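Side-chain contacts in endonuclease III (Geobacillus stearothermophilus, PDB 1ORN), which is a DNA glycosylase with a [4Fe-4S] cluster that acts in base excision repair, probably removing damaged pyrimidines by way of a covalent protein-DNA intermediate: residues Leu36-Val41 with Lys56-Lys61; Glu74-Asp79 with Arg91-Leu96; Arg81-Gly84 with Asn88-Arg91. All blocks are in the same frame, centred on the assembly; numbering follows the deposited sequence.

Contact 1 of 3, residues Leu36-Val41 with Lys56-Lys61; sequences LLIAVV and KRLFEK
The carbonyl oxygen R57 O takes two amide hydrogens, from E60 N at 3.0 Å and K61 N at 3.2 Å, and so closes the final turn of helix 48-61, the turn whose L58 and F59 reach across to I38 and A39 of helix 33-43. The segments 36-41 and 56-61 run in broadly opposite directions, obliquely at 140°, with their axes 11.7 Å apart at closest approach, a wide separation that a long, flat side chain can bridge. F59 does so with the rim of its ring. Its CG stands beside the backbone N (chi1 -65°), which sends the ring out toward the other helix, and CE1 comes within 4.0 Å of I38 CG2, a methyl lying in the ring plane. The neighbouring ring carbon, F59 CZ, rests 4.2 Å from A39 CB, where the small alanine leaves room for the aromatic edge. L58 adds its CD2 to the same I38 methyl, the two aliphatic chains crossing nearly at right angles. Y68 of helix 65-69 packs against I38, L58 and F59 together. All four touching residues are buried and hydrocarbon-surfaced, and the join rests on shape and on the exclusion of water instead of directional polar bonds.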
ATOM      1  N   LEU C  36       1.317  12.266   3.651  1.00 24.63           N
ATOM      2  CA  LEU C  36       0.943  10.900   3.287  1.00 23.26           C
ATOM      3  C   LEU C  36       1.632  10.523   1.978  1.00 25.14           C
ATOM      4  O   LEU C  36       2.206   9.444   1.865  1.00 23.39           O
ATOM      5  CB  LEU C  36      -0.570  10.750   3.101  1.00 23.35           C
ATOM      6  CG  LEU C  36      -1.021   9.348   2.656  1.00 22.68           C
ATOM      7  CD1 LEU C  36      -0.620   8.299   3.688  1.00 25.35           C
ATOM      8  CD2 LEU C  36      -2.530   9.333   2.437  1.00 27.46           C
ATOM      9  N   LEU C  37       1.561  11.413   0.993  1.00 25.70           N
ATOM     10  CA  LEU C  37       2.179  11.137  -0.307  1.00 25.52           C
ATOM     11  C   LEU C  37       3.653  10.798  -0.163  1.00 24.84           C
ATOM     12  O   LEU C  37       4.125   9.804  -0.725  1.00 26.52           O
ATOM     13  CB  LEU C  37       2.013  12.334  -1.247  1.00 24.50           C
ATOM     14  CG  LEU C  37       2.678  12.193  -2.628  1.00 25.92           C
ATOM     15  CD1 LEU C  37       2.093  10.995  -3.366  1.00 24.98           C
ATOM     16  CD2 LEU C  37       2.458  13.468  -3.421  1.00 27.73           C
ATOM     17  N   ILE C  38       4.397  11.615   0.579  1.00 24.71           N
ATOM     18  CA  ILE C  38       5.822  11.344   0.753  1.00 26.05           C
ATOM     19  C   ILE C  38       6.028  10.006   1.458  1.00 26.05           C
ATOM     20  O   ILE C  38       6.865   9.193   1.052  1.00 26.09           O
ATOM     21  CB  ILE C  38       6.526  12.439   1.589  1.00 27.70           C
ATOM     22  CG1 ILE C  38       6.456  13.784   0.856  1.00 30.57           C
ATOM     23  CG2 ILE C  38       7.978  12.029   1.866  1.00 27.43           C
ATOM     24  CD1 ILE C  38       7.104  13.774  -0.513  1.00 32.18           C
ATOM     25  N   ALA C  39       5.259   9.778   2.518  1.00 24.66           N
ATOM     26  CA  ALA C  39       5.373   8.541   3.275  1.00 23.80           C
ATOM     27  C   ALA C  39       5.121   7.280   2.440  1.00 25.06           C
ATOM     28  O   ALA C  39       5.851   6.294   2.560  1.00 25.59           O
ATOM     29  CB  ALA C  39       4.423   8.574   4.476  1.00 24.54           C
ATOM     30  N   VAL C  40       4.102   7.316   1.586  1.00 24.17           N
ATOM     31  CA  VAL C  40       3.777   6.158   0.767  1.00 23.58           C
ATOM     32  C   VAL C  40       4.854   5.933  -0.293  1.00 22.15           C
ATOM     33  O   VAL C  40       5.193   4.795  -0.594  1.00 24.08           O
ATOM     34  CB  VAL C  40       2.388   6.316   0.109  1.00 23.67           C
ATOM     35  CG1 VAL C  40       2.063   5.096  -0.755  1.00 23.40           C
ATOM     36  CG2 VAL C  40       1.327   6.446   1.202  1.00 22.88           C
ATOM     37  N   VAL C  41       5.402   7.014  -0.832  1.00 22.74           N
ATOM     38  CA  VAL C  41       6.467   6.881  -1.834  1.00 24.38           C
ATOM     39  C   VAL C  41       7.661   6.180  -1.175  1.00 26.34           C
ATOM     40  O   VAL C  41       8.271   5.279  -1.761  1.00 27.32           O
ATOM     41  CB  VAL C  41       6.918   8.262  -2.374  1.00 24.99           C
ATOM     42  CG1 VAL C  41       8.247   8.133  -3.136  1.00 27.81           C
ATOM     43  CG2 VAL C  41       5.847   8.813  -3.319  1.00 23.88           C
ATOM     44  N   LYS C  56       9.483  10.653  11.145  1.00 35.88           N
ATOM     45  CA  LYS C  56       9.332  11.318  12.433  1.00 38.07           C
ATOM     46  C   LYS C  56      10.139  12.615  12.383  1.00 38.23           C
ATOM     47  O   LYS C  56       9.619  13.697  12.670  1.00 40.54           O
ATOM     48  CB  LYS C  56       9.852  10.418  13.558  1.00 39.60           C
ATOM     49  CG  LYS C  56       9.720  11.018  14.950  1.00 41.42           C
ATOM     50  N   ARG C  57      11.406  12.506  12.001  1.00 39.10           N
ATOM     51  CA  ARG C  57      12.269  13.675  11.903  1.00 39.78           C
ATOM     52  C   ARG C  57      12.176  14.373  10.542  1.00 38.94           C
ATOM     53  O   ARG C  57      12.299  15.595  10.458  1.00 38.14           O
ATOM     54  CB  ARG C  57      13.724  13.289  12.188  1.00 43.92           C
ATOM     55  CG  ARG C  57      14.236  12.114  11.383  1.00 49.12           C
ATOM     56  CD  ARG C  57      15.734  11.923  11.600  1.00 53.12           C
ATOM     57  NE  ARG C  57      16.233  10.694  10.988  1.00 56.50           N
ATOM     58  CZ  ARG C  57      15.920   9.471  11.407  1.00 58.39           C
ATOM     59  NH1 ARG C  57      16.421   8.406  10.791  1.00 59.09           N
ATOM     60  NH2 ARG C  57      15.111   9.312  12.447  1.00 58.70           N
ATOM     61  N   LEU C  58      11.955  13.603   9.479  1.00 35.98           N
ATOM     62  CA  LEU C  58      11.863  14.184   8.146  1.00 33.79           C
ATOM     63  C   LEU C  58      10.755  15.221   8.051  1.00 34.40           C
ATOM     64  O   LEU C  58      10.944  16.285   7.466  1.00 35.15           O
ATOM     65  CB  LEU C  58      11.605  13.096   7.098  1.00 33.50           C
ATOM     66  CG  LEU C  58      11.745  13.567   5.645  1.00 31.09           C
ATOM     67  CD1 LEU C  58      13.221  13.604   5.278  1.00 32.13           C
ATOM     68  CD2 LEU C  58      10.987  12.627   4.710  1.00 31.59           C
ATOM     69  N   PHE C  59       9.596  14.915   8.623  1.00 33.96           N
ATOM     70  CA  PHE C  59       8.471  15.833   8.552  1.00 35.96           C
ATOM     71  C   PHE C  59       8.607  17.053   9.456  1.00 37.80           C
ATOM     72  O   PHE C  59       7.750  17.935   9.448  1.00 38.46           O
ATOM     73  CB  PHE C  59       7.159  15.099   8.839  1.00 32.06           C
ATOM     74  CG  PHE C  59       6.805  14.053   7.803  1.00 32.43           C
ATOM     75  CD1 PHE C  59       7.434  14.039   6.554  1.00 32.04           C
ATOM     76  CD2 PHE C  59       5.824  13.100   8.066  1.00 31.33           C
ATOM     77  CE1 PHE C  59       7.086  13.087   5.583  1.00 32.27           C
ATOM     78  CE2 PHE C  59       5.470  12.148   7.109  1.00 31.97           C
ATOM     79  CZ  PHE C  59       6.105  12.143   5.861  1.00 31.48           C
ATOM     80  N   GLU C  60       9.680  17.101  10.236  1.00 40.97           N
ATOM     81  CA  GLU C  60       9.924  18.258  11.091  1.00 44.05           C
ATOM     82  C   GLU C  60      10.856  19.186  10.329  1.00 43.85           C
ATOM     83  O   GLU C  60      10.763  20.412  10.439  1.00 45.95           O
ATOM     84  CB  GLU C  60      10.558  17.836  12.419  1.00 46.54           C
ATOM     85  CG  GLU C  60       9.599  17.083  13.324  1.00 51.16           C
ATOM     86  CD  GLU C  60       8.263  17.794  13.459  1.00 53.44           C
ATOM     87  OE1 GLU C  60       8.245  18.946  13.944  1.00 55.68           O
ATOM     88  OE2 GLU C  60       7.232  17.204  13.071  1.00 54.94           O
ATOM     89  N   LYS C  61      11.745  18.589   9.542  1.00 42.30           N
ATOM     90  CA  LYS C  61      12.700  19.345   8.740  1.00 41.14           C
ATOM     91  C   LYS C  61      12.067  19.888   7.459  1.00 40.55           C
ATOM     92  O   LYS C  61      12.327  21.025   7.062  1.00 40.67           O
ATOM     93  CB  LYS C  61      13.895  18.463   8.379  1.00 41.29           C
ATOM     94  CG  LYS C  61      14.938  19.155   7.517  1.00 41.35           C
ATOM     95  CD  LYS C  61      16.201  18.314   7.418  1.00 42.78           C
ATOM     96  CE  LYS C  61      17.272  19.003   6.589  1.00 42.10           C
ATOM     97  NZ  LYS C  61      18.531  18.204   6.574  1.00 42.81           N
TER

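Contact 2 of 3, residues Glu74-Asp79 with Arg91-Leu96; sequences EELEQD and RNIQKL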
ATOM      1  N   GLU C  74      22.081  15.521  -2.452  1.00 48.97           N
ATOM      2  CA  GLU C  74      22.913  14.749  -1.533  1.00 49.64           C
ATOM      3  C   GLU C  74      22.453  14.855  -0.083  1.00 48.06           C
ATOM      4  O   GLU C  74      22.592  13.906   0.690  1.00 48.06           O
ATOM      5  CB  GLU C  74      24.374  15.203  -1.629  1.00 52.07           C
ATOM      6  CG  GLU C  74      24.966  15.144  -3.030  1.00 56.50           C
ATOM      7  CD  GLU C  74      24.300  16.118  -3.989  1.00 58.87           C
ATOM      8  OE1 GLU C  74      24.204  17.317  -3.649  1.00 58.92           O
ATOM      9  OE2 GLU C  74      23.875  15.683  -5.083  1.00 60.36           O
ATOM     10  N   GLU C  75      21.913  16.012   0.286  1.00 46.28           N
ATOM     11  CA  GLU C  75      21.446  16.227   1.648  1.00 45.03           C
ATOM     12  C   GLU C  75      20.175  15.436   1.936  1.00 44.03           C
ATOM     13  O   GLU C  75      20.051  14.810   2.992  1.00 42.77           O
ATOM     14  CB  GLU C  75      21.197  17.718   1.894  1.00 47.19           C
ATOM     15  CG  GLU C  75      20.780  18.059   3.325  1.00 49.23           C
ATOM     16  CD  GLU C  75      20.671  19.555   3.567  1.00 51.71           C
ATOM     17  OE1 GLU C  75      20.262  19.954   4.680  1.00 51.57           O
ATOM     18  OE2 GLU C  75      20.998  20.334   2.646  1.00 52.85           O
ATOM     19  N   LEU C  76      19.228  15.472   1.004  1.00 41.34           N
ATOM     20  CA  LEU C  76      17.980  14.740   1.187  1.00 40.41           C
ATOM     21  C   LEU C  76      18.269  13.237   1.197  1.00 40.27           C
ATOM     22  O   LEU C  76      17.644  12.477   1.940  1.00 39.46           O
ATOM     23  CB  LEU C  76      16.985  15.091   0.072  1.00 38.39           C
ATOM     24  CG  LEU C  76      15.631  14.370   0.137  1.00 37.05           C
ATOM     25  CD1 LEU C  76      14.923  14.705   1.453  1.00 34.99           C
ATOM     26  CD2 LEU C  76      14.770  14.777  -1.047  1.00 37.09           C
ATOM     27  N   GLU C  77      19.224  12.810   0.375  1.00 40.16           N
ATOM     28  CA  GLU C  77      19.591  11.399   0.316  1.00 42.03           C
ATOM     29  C   GLU C  77      19.965  10.888   1.702  1.00 41.75           C
ATOM     30  O   GLU C  77      19.517   9.824   2.125  1.00 41.31           O
ATOM     31  CB  GLU C  77      20.772  11.179  -0.637  1.00 42.98           C
ATOM     32  CG  GLU C  77      20.422  11.258  -2.119  1.00 44.08           C
ATOM     33  CD  GLU C  77      21.600  10.893  -3.021  1.00 46.61           C
ATOM     34  OE1 GLU C  77      21.430  10.890  -4.259  1.00 47.43           O
ATOM     35  OE2 GLU C  77      22.698  10.606  -2.492  1.00 47.83           O
ATOM     36  N   GLN C  78      20.787  11.652   2.413  1.00 42.86           N
ATOM     37  CA  GLN C  78      21.204  11.255   3.752  1.00 44.11           C
ATOM     38  C   GLN C  78      20.038  11.243   4.734  1.00 44.01           C
ATOM     39  O   GLN C  78      19.950  10.363   5.592  1.00 45.21           O
ATOM     40  CB  GLN C  78      22.306  12.187   4.269  1.00 45.42           C
ATOM     41  CG  GLN C  78      23.658  11.950   3.616  1.00 47.56           C
ATOM     42  CD  GLN C  78      24.066  10.486   3.654  1.00 48.70           C
ATOM     43  OE1 GLN C  78      24.112   9.868   4.721  1.00 48.50           O
ATOM     44  NE2 GLN C  78      24.358   9.921   2.486  1.00 49.74           N
ATOM     45  N   ASP C  79      19.142  12.213   4.598  1.00 42.78           N
ATOM     46  CA  ASP C  79      17.986  12.314   5.481  1.00 42.82           C
ATOM     47  C   ASP C  79      17.051  11.105   5.408  1.00 41.04           C
ATOM     48  O   ASP C  79      16.353  10.806   6.378  1.00 41.58           O
ATOM     49  CB  ASP C  79      17.208  13.597   5.174  1.00 44.77           C
ATOM     50  CG  ASP C  79      17.884  14.835   5.736  1.00 46.60           C
ATOM     51  OD1 ASP C  79      17.518  15.958   5.330  1.00 48.51           O
ATOM     52  OD2 ASP C  79      18.777  14.682   6.597  1.00 48.36           O
ATOM     53  N   ARG C  91      15.713  11.542  -5.434  1.00 32.09           N
ATOM     54  CA  ARG C  91      15.601  12.212  -6.724  1.00 31.57           C
ATOM     55  C   ARG C  91      14.140  12.334  -7.139  1.00 32.15           C
ATOM     56  O   ARG C  91      13.708  13.392  -7.603  1.00 33.50           O
ATOM     57  CB  ARG C  91      16.402  11.461  -7.798  1.00 32.61           C
ATOM     58  N   ASN C  92      13.373  11.259  -6.965  1.00 30.87           N
ATOM     59  CA  ASN C  92      11.951  11.279  -7.315  1.00 29.19           C
ATOM     60  C   ASN C  92      11.183  12.292  -6.462  1.00 28.25           C
ATOM     61  O   ASN C  92      10.319  13.009  -6.968  1.00 29.05           O
ATOM     62  CB  ASN C  92      11.335   9.888  -7.130  1.00 28.59           C
ATOM     63  CG  ASN C  92      11.711   8.922  -8.241  1.00 32.78           C
ATOM     64  OD1 ASN C  92      11.589   7.701  -8.085  1.00 34.29           O
ATOM     65  ND2 ASN C  92      12.151   9.460  -9.373  1.00 29.28           N
ATOM     66  N   ILE C  93      11.499  12.361  -5.174  1.00 28.11           N
ATOM     67  CA  ILE C  93      10.814  13.305  -4.297  1.00 29.29           C
ATOM     68  C   ILE C  93      11.045  14.756  -4.736  1.00 29.11           C
ATOM     69  O   ILE C  93      10.105  15.543  -4.793  1.00 29.41           O
ATOM     70  CB  ILE C  93      11.246  13.102  -2.824  1.00 30.11           C
ATOM     71  CG1 ILE C  93      10.666  11.778  -2.315  1.00 30.03           C
ATOM     72  CG2 ILE C  93      10.753  14.253  -1.948  1.00 29.17           C
ATOM     73  CD1 ILE C  93      11.223  11.320  -0.974  1.00 32.38           C
ATOM     74  N   GLN C  94      12.282  15.111  -5.070  1.00 30.99           N
ATOM     75  CA  GLN C  94      12.534  16.480  -5.508  1.00 32.14           C
ATOM     76  C   GLN C  94      11.783  16.782  -6.808  1.00 31.62           C
ATOM     77  O   GLN C  94      11.230  17.866  -6.968  1.00 31.39           O
ATOM     78  CB  GLN C  94      14.032  16.735  -5.697  1.00 33.13           C
ATOM     79  CG  GLN C  94      14.838  16.626  -4.406  1.00 36.93           C
ATOM     80  CD  GLN C  94      16.161  17.366  -4.484  1.00 41.82           C
ATOM     81  OE1 GLN C  94      16.876  17.273  -5.481  1.00 42.75           O
ATOM     82  NE2 GLN C  94      16.493  18.101  -3.428  1.00 42.82           N
ATOM     83  N   LYS C  95      11.756  15.823  -7.730  1.00 32.12           N
ATOM     84  CA  LYS C  95      11.051  16.017  -8.999  1.00 31.60           C
ATOM     85  C   LYS C  95       9.540  16.070  -8.773  1.00 31.96           C
ATOM     86  O   LYS C  95       8.824  16.833  -9.425  1.00 30.90           O
ATOM     87  CB  LYS C  95      11.393  14.886  -9.974  1.00 32.79           C
ATOM     88  CG  LYS C  95      10.759  15.040 -11.353  1.00 36.84           C
ATOM     89  N   LEU C  96       9.062  15.257  -7.836  1.00 32.10           N
ATOM     90  CA  LEU C  96       7.642  15.209  -7.504  1.00 33.17           C
ATOM     91  C   LEU C  96       7.196  16.549  -6.916  1.00 30.96           C
ATOM     92  O   LEU C  96       6.143  17.077  -7.278  1.00 30.85           O
ATOM     93  CB  LEU C  96       7.403  14.063  -6.508  1.00 32.05           C
ATOM     94  CG  LEU C  96       6.058  13.802  -5.837  1.00 36.32           C
ATOM     95  CD1 LEU C  96       6.085  12.385  -5.248  1.00 33.08           C
ATOM     96  CD2 LEU C  96       5.792  14.831  -4.748  1.00 32.98           C
TER
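L76 and Q94 make the nearest approach here: the CD2 methyl of the leucine lies 3.8 Å from Q94 CG, at the aliphatic base of the glutamine. The two side chains pass alongside one another in opposite directions. The same leucine methyl also meets I93 CG2 at 4.2 Å, this time with the side chains crossing at about a right angle, so one branch of L76 is lodged against two consecutive residues of helix 86-103. An extended first torsion puts it there, with CG opposite the backbone N (chi1 179°), so that the isobutyl group stretches from helix 73-79 toward its neighbour. The beta-branched I93 turns its CG2 methyl to this leucine, and I93 also packs against I38 and L42 of helix 33-43, which makes it a shared surface between three helices.

The next shell sets these groups in place. Y68 of helix 65-69 lies against both L76 and I93, while A90 and Y62 also touch the leucine. Q94 is only partly buried, and its polar end is engaged elsewhere: NE2 donates to the backbone oxygens of Y68 and V71. Those two bonds hold the amide, and so probably restrain the CG methylene that L76 CD2 touches. Glutamine therefore suits a border position, greasy near its backbone and polar at its end. The implication is a division of labour: dispersion and hydrophobic burial join the two helices directly, and hydrogen bonding to neighbouring backbone secures the glutamine that serves as one wall.

Contact 3 of 3, residues Arg81-Gly84 with Asn88-Arg91; sequences RSIG and NKAR. With nucleotides of chain A.
Van der Waals packing joins I83 to K89: the two side chains cross at about a right angle, with CG2 of I83 against the far end of the extended lysine, 4.1 Å from K89 CD and 3.6 Å from K89 NZ. G84 O also touches K89 CD.

Hydrogen bonds complete the join. A water bridges I83 O (2.9 Å) and K89 NZ (2.7 Å), accepting from the lysine, and the buried ammonium is held further by the carbonyl oxygens of L42 and A44. I83 O also receives N2 of DG6 of chain A at 3.0 Å, in a bent bond of 131°.

The DNA backbone is held at two phosphates. S82 OG donates to OP1 of DG8 of chain A, and N88 N, in the first turn of its helix, donates to OP1 of DG6 of chain A at 2.9 Å (158°). R81 lays a guanidinium face over C5' of DT7 of chain A.

Steric fit calls for glycine at G84 twice over: at its positive phi (92°) a side-chain carbon would jam against I83 O, and it would also strike N3 of DG6 of chain A. A loop set against a guanine's minor-groove edge thus precedes a helix N-terminus whose amide binds phosphate, part of the DNA-binding surface of an HhH-GPD glycosylase.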
ATOM      1  N   ARG C  81      18.290   8.036   4.048  1.00 39.26           N
ATOM      2  CA  ARG C  81      19.166   6.895   3.785  1.00 40.37           C
ATOM      3  C   ARG C  81      18.709   5.562   4.381  1.00 38.86           C
ATOM      4  O   ARG C  81      18.838   4.522   3.737  1.00 39.83           O
ATOM      5  CB  ARG C  81      20.587   7.203   4.271  1.00 42.54           C
ATOM      6  CG  ARG C  81      21.568   6.063   4.053  1.00 45.78           C
ATOM      7  CD  ARG C  81      22.975   6.427   4.514  1.00 46.59           C
ATOM      8  NE  ARG C  81      23.888   5.293   4.389  1.00 50.40           N
ATOM      9  CZ  ARG C  81      23.818   4.190   5.131  1.00 51.37           C
ATOM     10  NH1 ARG C  81      22.876   4.068   6.057  1.00 53.01           N
ATOM     11  NH2 ARG C  81      24.683   3.202   4.940  1.00 52.82           N
ATOM     12  N   SER C  82      18.175   5.588   5.599  1.00 39.28           N
ATOM     13  CA  SER C  82      17.737   4.368   6.274  1.00 38.23           C
ATOM     14  C   SER C  82      16.548   3.652   5.636  1.00 38.13           C
ATOM     15  O   SER C  82      16.232   2.522   6.007  1.00 37.78           O
ATOM     16  CB  SER C  82      17.420   4.663   7.742  1.00 40.44           C
ATOM     17  OG  SER C  82      18.605   4.976   8.455  1.00 42.19           O
ATOM     18  N   ILE C  83      15.892   4.309   4.686  1.00 36.29           N
ATOM     19  CA  ILE C  83      14.743   3.724   3.999  1.00 35.31           C
ATOM     20  C   ILE C  83      15.206   2.710   2.947  1.00 35.94           C
ATOM     21  O   ILE C  83      14.525   1.716   2.674  1.00 33.70           O
ATOM     22  CB  ILE C  83      13.913   4.830   3.277  1.00 36.45           C
ATOM     23  CG1 ILE C  83      13.316   5.806   4.300  1.00 36.63           C
ATOM     24  CG2 ILE C  83      12.813   4.199   2.431  1.00 35.82           C
ATOM     25  CD1 ILE C  83      12.265   5.202   5.199  1.00 36.73           C
ATOM     26  N   GLY C  84      16.376   2.963   2.369  1.00 34.28           N
ATOM     27  CA  GLY C  84      16.882   2.098   1.320  1.00 35.29           C
ATOM     28  C   GLY C  84      16.392   2.707   0.018  1.00 35.96           C
ATOM     29  O   GLY C  84      15.528   3.589   0.055  1.00 37.36           O
ATOM     30  N   ASN C  88      17.267   6.864  -5.640  1.00 34.57           N
ATOM     31  CA  ASN C  88      16.146   7.046  -6.548  1.00 34.34           C
ATOM     32  C   ASN C  88      14.986   7.765  -5.866  1.00 33.27           C
ATOM     33  O   ASN C  88      14.353   8.634  -6.463  1.00 35.62           O
ATOM     34  CB  ASN C  88      15.678   5.701  -7.110  1.00 36.90           C
ATOM     35  CG  ASN C  88      16.679   5.095  -8.091  1.00 39.93           C
ATOM     36  OD1 ASN C  88      17.333   5.815  -8.845  1.00 42.92           O
ATOM     37  ND2 ASN C  88      16.789   3.773  -8.093  1.00 40.48           N
ATOM     38  N   LYS C  89      14.708   7.423  -4.613  1.00 32.65           N
ATOM     39  CA  LYS C  89      13.605   8.069  -3.907  1.00 30.81           C
ATOM     40  C   LYS C  89      13.849   9.559  -3.679  1.00 31.46           C
ATOM     41  O   LYS C  89      12.957  10.376  -3.919  1.00 31.06           O
ATOM     42  CB  LYS C  89      13.314   7.334  -2.592  1.00 29.00           C
ATOM     43  CG  LYS C  89      12.645   5.981  -2.838  1.00 27.51           C
ATOM     44  CD  LYS C  89      12.429   5.164  -1.572  1.00 28.76           C
ATOM     45  CE  LYS C  89      11.623   3.911  -1.891  1.00 28.93           C
ATOM     46  NZ  LYS C  89      11.409   3.048  -0.695  1.00 30.60           N
ATOM     47  N   ALA C  90      15.055   9.921  -3.244  1.00 31.26           N
ATOM     48  CA  ALA C  90      15.372  11.329  -3.025  1.00 32.64           C
ATOM     49  C   ALA C  90      15.215  12.103  -4.332  1.00 32.54           C
ATOM     50  O   ALA C  90      14.635  13.193  -4.350  1.00 33.73           O
ATOM     51  CB  ALA C  90      16.797  11.479  -2.481  1.00 34.47           C
ATOM     52  N   ARG C  91      15.713  11.542  -5.434  1.00 32.09           N
ATOM     53  CA  ARG C  91      15.601  12.212  -6.724  1.00 31.57           C
ATOM     54  C   ARG C  91      14.140  12.334  -7.139  1.00 32.15           C
ATOM     55  O   ARG C  91      13.708  13.392  -7.603  1.00 33.50           O
ATOM     56  CB  ARG C  91      16.402  11.461  -7.798  1.00 32.61           C
TER
ATOM     57  P    DT A   7      22.659   0.356   1.153  1.00 48.38           P
ATOM     58  OP1  DT A   7      23.450   1.465   0.559  1.00 47.67           O
ATOM     59  OP2  DT A   7      23.228  -1.016   1.193  1.00 49.30           O
ATOM     60  O5'  DT A   7      22.230   0.770   2.628  1.00 47.05           O
ATOM     61  C5'  DT A   7      21.414   1.918   2.837  1.00 48.13           C
ATOM     62  C4'  DT A   7      20.298   1.611   3.810  1.00 46.81           C
ATOM     63  O4'  DT A   7      19.323   0.713   3.219  1.00 44.61           O
ATOM     64  C3'  DT A   7      20.730   0.972   5.130  1.00 46.94           C
ATOM     65  O3'  DT A   7      20.091   1.655   6.209  1.00 49.11           O
ATOM     66  C2'  DT A   7      20.232  -0.461   5.020  1.00 45.83           C
ATOM     67  C1'  DT A   7      18.997  -0.312   4.143  1.00 44.25           C
ATOM     68  N1   DT A   7      18.616  -1.521   3.374  1.00 43.27           N
ATOM     69  C2   DT A   7      17.319  -1.993   3.488  1.00 42.09           C
ATOM     70  O2   DT A   7      16.478  -1.471   4.200  1.00 43.00           O
ATOM     71  N3   DT A   7      17.044  -3.108   2.728  1.00 41.11           N
ATOM     72  C4   DT A   7      17.911  -3.782   1.888  1.00 39.48           C
ATOM     73  O4   DT A   7      17.516  -4.759   1.256  1.00 38.45           O
ATOM     74  C5   DT A   7      19.253  -3.244   1.829  1.00 39.89           C
ATOM     75  C7   DT A   7      20.267  -3.920   0.964  1.00 41.69           C
ATOM     76  C6   DT A   7      19.533  -2.154   2.561  1.00 41.53           C
ATOM     77  P    DG A   6      19.528   3.252  -4.798  1.00 43.29           P
ATOM     78  OP1  DG A   6      18.685   4.478  -4.701  1.00 44.57           O
ATOM     79  OP2  DG A   6      20.937   3.363  -5.256  1.00 45.44           O
ATOM     80  O5'  DG A   6      19.510   2.535  -3.378  1.00 43.06           O
ATOM     81  C5'  DG A   6      20.494   1.564  -3.012  1.00 42.04           C
ATOM     82  C4'  DG A   6      20.219   1.076  -1.608  1.00 41.77           C
ATOM     83  O4'  DG A   6      18.914   0.448  -1.552  1.00 40.59           O
ATOM     84  C3'  DG A   6      21.191   0.055  -1.015  1.00 42.65           C
ATOM     85  O3'  DG A   6      21.246   0.299   0.392  1.00 44.81           O
ATOM     86  C2'  DG A   6      20.458  -1.260  -1.220  1.00 41.51           C
ATOM     87  C1'  DG A   6      19.036  -0.818  -0.925  1.00 39.32           C
ATOM     88  N9   DG A   6      17.968  -1.677  -1.427  1.00 38.60           N
ATOM     89  C8   DG A   6      17.999  -2.480  -2.540  1.00 39.60           C
ATOM     90  N7   DG A   6      16.878  -3.121  -2.742  1.00 36.82           N
ATOM     91  C5   DG A   6      16.058  -2.717  -1.695  1.00 36.19           C
ATOM     92  C6   DG A   6      14.718  -3.072  -1.391  1.00 35.03           C
ATOM     93  O6   DG A   6      13.967  -3.833  -2.008  1.00 34.74           O
ATOM     94  N1   DG A   6      14.269  -2.435  -0.235  1.00 33.13           N
ATOM     95  C2   DG A   6      15.015  -1.565   0.528  1.00 35.80           C
ATOM     96  N2   DG A   6      14.408  -1.056   1.624  1.00 35.37           N
ATOM     97  N3   DG A   6      16.261  -1.221   0.249  1.00 37.09           N
ATOM     98  C4   DG A   6      16.717  -1.831  -0.871  1.00 37.44           C
ATOM     99  P    DG A   8      20.476   1.295   7.726  1.00 51.18           P
ATOM    100  OP1  DG A   8      20.299   2.526   8.536  1.00 48.66           O
ATOM    101  OP2  DG A   8      21.782   0.590   7.735  1.00 50.88           O
ATOM    102  O5'  DG A   8      19.333   0.269   8.139  1.00 51.61           O
ATOM    103  C5'  DG A   8      17.970   0.678   8.101  1.00 53.87           C
ATOM    104  C4'  DG A   8      17.078  -0.412   8.643  1.00 55.00           C
ATOM    105  O4'  DG A   8      16.812  -1.411   7.631  1.00 55.32           O
ATOM    106  C3'  DG A   8      17.644  -1.156   9.850  1.00 56.10           C
ATOM    107  O3'  DG A   8      16.618  -1.307  10.824  1.00 57.89           O
ATOM    108  C2'  DG A   8      18.066  -2.499   9.277  1.00 55.93           C
ATOM    109  C1'  DG A   8      17.072  -2.705   8.147  1.00 55.10           C
ATOM    110  N9   DG A   8      17.549  -3.535   7.043  1.00 53.50           N
ATOM    111  C8   DG A   8      18.796  -3.511   6.466  1.00 53.06           C
ATOM    112  N7   DG A   8      18.923  -4.363   5.484  1.00 52.15           N
ATOM    113  C5   DG A   8      17.686  -4.990   5.409  1.00 51.50           C
ATOM    114  C6   DG A   8      17.220  -6.008   4.531  1.00 50.07           C
ATOM    115  O6   DG A   8      17.826  -6.576   3.615  1.00 49.84           O
ATOM    116  N1   DG A   8      15.900  -6.350   4.802  1.00 50.26           N
ATOM    117  C2   DG A   8      15.125  -5.790   5.786  1.00 49.94           C
ATOM    118  N2   DG A   8      13.870  -6.257   5.887  1.00 49.71           N
ATOM    119  N3   DG A   8      15.546  -4.842   6.610  1.00 51.36           N
ATOM    120  C4   DG A   8      16.827  -4.492   6.367  1.00 51.71           C
TER
HETATM  121  O   HOH W   1      13.115   1.202   0.188  1.00 39.70           O

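Contact 1 closes before the other two open; contact 3 falls between the outer ends of contact 2, and both finish on helix 86-103, sharing R91. All three belong to the HhH-GPD fold. Contacts 2 and 3 lie about 7 Å apart between centres; contact 1 is about 12 Å from each. Contacts 1 and 2 meet through apolar packing of L37 CD2 on L96 CD2 (3.8 Å) and through K61, whose NZ forms salt bridges with D79 OD1 (2.8 Å) and E75 OE1 (3.1 Å). V41 O lies 3.6 Å from K89 CE, tying contact 1 to contact 3. Contact 3 holds the DNA directly, whereas the nearest atoms of contacts 2 and 1 stay about 4 and 6 Å from it.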